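Local structure of ribokinase (Staphylococcus aureus, 3RY7) at residues 129-134 with 149-154. The protein catalyses the ATP- and magnesium-dependent phosphorylation of D-ribose at O-5, giving D-ribose 5-phosphate. Sequence-based numbering, arbitrary orientation.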
ATOM      1  N   ASP A 129      -4.480 -10.609 -35.937  1.00 42.43           N
ATOM      2  CA  ASP A 129      -4.797 -11.952 -35.474  1.00 45.42           C
ATOM      3  C   ASP A 129      -5.393 -11.940 -34.079  1.00 44.27           C
ATOM      4  O   ASP A 129      -6.346 -12.665 -33.791  1.00 47.53           O
ATOM      5  CB  ASP A 129      -3.555 -12.833 -35.495  1.00 50.18           C
ATOM      6  CG  ASP A 129      -3.471 -13.673 -36.741  0.73 51.79           C
ATOM      7  OD1 ASP A 129      -4.027 -14.795 -36.732  0.49 59.85           O
ATOM      8  OD2 ASP A 129      -2.860 -13.210 -37.725  1.00 49.40           O
ATOM      9  N   ALA A 130      -4.814 -11.113 -33.216  1.00 42.67           N
ATOM     10  CA  ALA A 130      -5.283 -10.967 -31.844  1.00 44.81           C
ATOM     11  C   ALA A 130      -6.730 -10.467 -31.796  1.00 42.01           C
ATOM     12  O   ALA A 130      -7.565 -11.000 -31.063  1.00 46.81           O
ATOM     13  CB  ALA A 130      -4.367 -10.016 -31.086  1.00 38.51           C
ATOM     14  N   ILE A 131      -7.017  -9.441 -32.589  1.00 35.29           N
ATOM     15  CA  ILE A 131      -8.347  -8.853 -32.632  1.00 35.66           C
ATOM     16  C   ILE A 131      -9.409  -9.841 -33.135  1.00 42.58           C
ATOM     17  O   ILE A 131     -10.438 -10.043 -32.491  1.00 32.57           O
ATOM     18  CB  ILE A 131      -8.348  -7.589 -33.478  1.00 29.01           C
ATOM     19  CG1 ILE A 131      -7.470  -6.525 -32.801  1.00 29.09           C
ATOM     20  CG2 ILE A 131      -9.770  -7.099 -33.696  1.00 30.69           C
ATOM     21  CD1 ILE A 131      -7.063  -5.372 -33.693  1.00 19.86           C
ATOM     22  N   ILE A 132      -9.146 -10.478 -34.269  1.00 36.22           N
ATOM     23  CA  ILE A 132     -10.131 -11.362 -34.871  1.00 40.08           C
ATOM     24  C   ILE A 132     -10.624 -12.448 -33.918  1.00 41.07           C
ATOM     25  O   ILE A 132     -11.806 -12.798 -33.914  1.00 43.08           O
ATOM     26  CB  ILE A 132      -9.598 -11.972 -36.170  1.00 36.86           C
ATOM     27  CG1 ILE A 132      -9.474 -10.871 -37.224  1.00 32.34           C
ATOM     28  CG2 ILE A 132     -10.510 -13.101 -36.647  1.00 43.79           C
ATOM     29  CD1 ILE A 132      -8.958 -11.354 -38.546  1.00 43.10           C
ATOM     30  N   ASN A 133      -9.732 -12.957 -33.084  1.00 44.88           N
ATOM     31  CA  ASN A 133     -10.104 -14.056 -32.202  1.00 51.35           C
ATOM     32  C   ASN A 133     -10.543 -13.618 -30.811  1.00 43.92           C
ATOM     33  O   ASN A 133     -10.735 -14.449 -29.921  1.00 45.40           O
ATOM     34  CB  ASN A 133      -8.994 -15.110 -32.155  1.00 48.55           C
ATOM     35  CG  ASN A 133      -8.755 -15.753 -33.519  1.00 58.97           C
ATOM     36  OD1 ASN A 133      -9.703 -16.144 -34.209  1.00 59.58           O
ATOM     37  ND2 ASN A 133      -7.489 -15.849 -33.921  1.00 66.06           N
ATOM     38  N   ALA A 134     -10.733 -12.315 -30.641  1.00 38.00           N
ATOM     39  CA  ALA A 134     -11.148 -11.764 -29.353  1.00 39.71           C
ATOM     40  C   ALA A 134     -12.672 -11.739 -29.175  1.00 38.13           C
ATOM     41  O   ALA A 134     -13.420 -11.706 -30.153  1.00 32.21           O
ATOM     42  CB  ALA A 134     -10.587 -10.353 -29.179  1.00 32.03           C
ATOM     43  N   ILE A 149      -9.819   3.515 -34.908  1.00 18.48           N
ATOM     44  CA  ILE A 149     -10.768   3.251 -35.998  1.00 22.41           C
ATOM     45  C   ILE A 149     -10.401   1.956 -36.723  1.00 26.45           C
ATOM     46  O   ILE A 149     -11.249   1.090 -36.980  1.00 23.84           O
ATOM     47  CB  ILE A 149     -10.822   4.420 -36.989  1.00 22.40           C
ATOM     48  CG1 ILE A 149     -11.547   5.610 -36.362  1.00 18.91           C
ATOM     49  CG2 ILE A 149     -11.535   4.006 -38.271  1.00 26.80           C
ATOM     50  CD1 ILE A 149     -11.457   6.880 -37.205  1.00 23.99           C
ATOM     51  N   SER A 150      -9.115   1.789 -37.002  1.00 24.15           N
ATOM     52  CA  SER A 150      -8.694   0.627 -37.767  1.00 24.39           C
ATOM     53  C   SER A 150      -8.881  -0.685 -36.980  1.00 29.02           C
ATOM     54  O   SER A 150      -9.265  -1.724 -37.549  1.00 22.14           O
ATOM     55  CB  SER A 150      -7.257   0.815 -38.263  1.00 27.39           C
ATOM     56  OG  SER A 150      -6.455  -0.276 -37.869  1.00 37.56           O
ATOM     57  N   ALA A 151      -8.631  -0.632 -35.670  1.00 24.04           N
ATOM     58  CA  ALA A 151      -8.814  -1.805 -34.825  1.00 24.12           C
ATOM     59  C   ALA A 151     -10.309  -2.149 -34.680  1.00 19.94           C
ATOM     60  O   ALA A 151     -10.689  -3.319 -34.649  1.00 17.69           O
ATOM     61  CB  ALA A 151      -8.180  -1.578 -33.460  1.00 25.07           C
ATOM     62  N   PHE A 152     -11.143  -1.113 -34.609  1.00 18.62           N
ATOM     63  CA  PHE A 152     -12.586  -1.303 -34.442  1.00 23.61           C
ATOM     64  C   PHE A 152     -13.237  -1.765 -35.761  1.00 22.70           C
ATOM     65  O   PHE A 152     -14.236  -2.474 -35.741  1.00 28.04           O
ATOM     66  CB  PHE A 152     -13.250  -0.017 -33.923  1.00 19.68           C
ATOM     67  CG  PHE A 152     -13.092   0.203 -32.424  1.00 21.02           C
ATOM     68  CD1 PHE A 152     -13.781   1.239 -31.783  1.00 21.02           C
ATOM     69  CD2 PHE A 152     -12.274  -0.634 -31.660  1.00 15.70           C
ATOM     70  CE1 PHE A 152     -13.642   1.451 -30.389  1.00 21.43           C
ATOM     71  CE2 PHE A 152     -12.145  -0.445 -30.271  1.00 23.66           C
ATOM     72  CZ  PHE A 152     -12.828   0.605 -29.635  1.00 19.71           C
ATOM     73  N   GLU A 153     -12.665  -1.369 -36.898  1.00 23.97           N
ATOM     74  CA  GLU A 153     -13.144  -1.867 -38.210  1.00 22.32           C
ATOM     75  C   GLU A 153     -12.926  -3.364 -38.338  1.00 24.34           C
ATOM     76  O   GLU A 153     -13.838  -4.119 -38.705  1.00 26.55           O
ATOM     77  CB  GLU A 153     -12.481  -1.125 -39.360  1.00 19.88           C
ATOM     78  CG  GLU A 153     -12.971   0.302 -39.521  1.00 20.08           C
ATOM     79  CD  GLU A 153     -12.066   1.118 -40.432  1.00 25.03           C
ATOM     80  OE1 GLU A 153     -10.882   0.716 -40.560  1.00 25.73           O
ATOM     81  OE2 GLU A 153     -12.529   2.152 -40.995  1.00 20.28           O
ATOM     82  N   ILE A 154     -11.732  -3.800 -37.962  1.00 25.10           N
ATOM     83  CA  ILE A 154     -11.408  -5.220 -37.926  1.00 19.11           C
ATOM     84  C   ILE A 154     -12.317  -5.992 -36.989  1.00 28.84           C
ATOM     85  O   ILE A 154     -12.840  -7.056 -37.355  1.00 27.30           O
ATOM     86  CB  ILE A 154      -9.945  -5.443 -37.498  1.00 25.34           C
ATOM     87  CG1 ILE A 154      -8.981  -4.864 -38.549  1.00 28.45           C
ATOM     88  CG2 ILE A 154      -9.666  -6.922 -37.255  1.00 21.87           C
ATOM     89  CD1 ILE A 154      -7.526  -4.905 -38.100  1.00 30.65           C
TER
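I131 meets A151 and I154 of helix 145-157 with both of its branches. The I131 CG2 methyl lies against I154 CG2 at 3.6 Å, and I131 CD1 comes to within 4.0 Å of A151 CB, with CD1 also close to A151 CA. With chi1 at -65°, CG1 lies beside the backbone N and CG2 anti to it, which sends the two branches apart, and the extended chi2 (164°) carries CD1 on to A151, one helical turn before I154. The I131 and I154 side chains cross at about a right angle. I132 adds a lighter touch: its CG1 lies 4.0 Å from I154 CG2, so that one methyl of I154 is met by two successive isoleucines. All of this is apolar; no hydrogen bond passes between the segments.

In the ribokinase (PfkB) fold helix 128-132 leads into strand 136-140, which with helix 145-157 and the neighbouring parallel strand 161-165 forms a beta-alpha-beta crossover of the large central sheet. The site lies away from the substrate and nucleotide pockets. On the sheet side A151 also touches L8 of strand 4-8, while A130 and A134 rest on V6.

Backbone bonds hold each piece in shape. The first helix ends at I132, N133 leaves helical geometry, and A134 N donates to I131 O at 2.9 Å; in the other helix E153 N bonds I149 O at 2.8 Å.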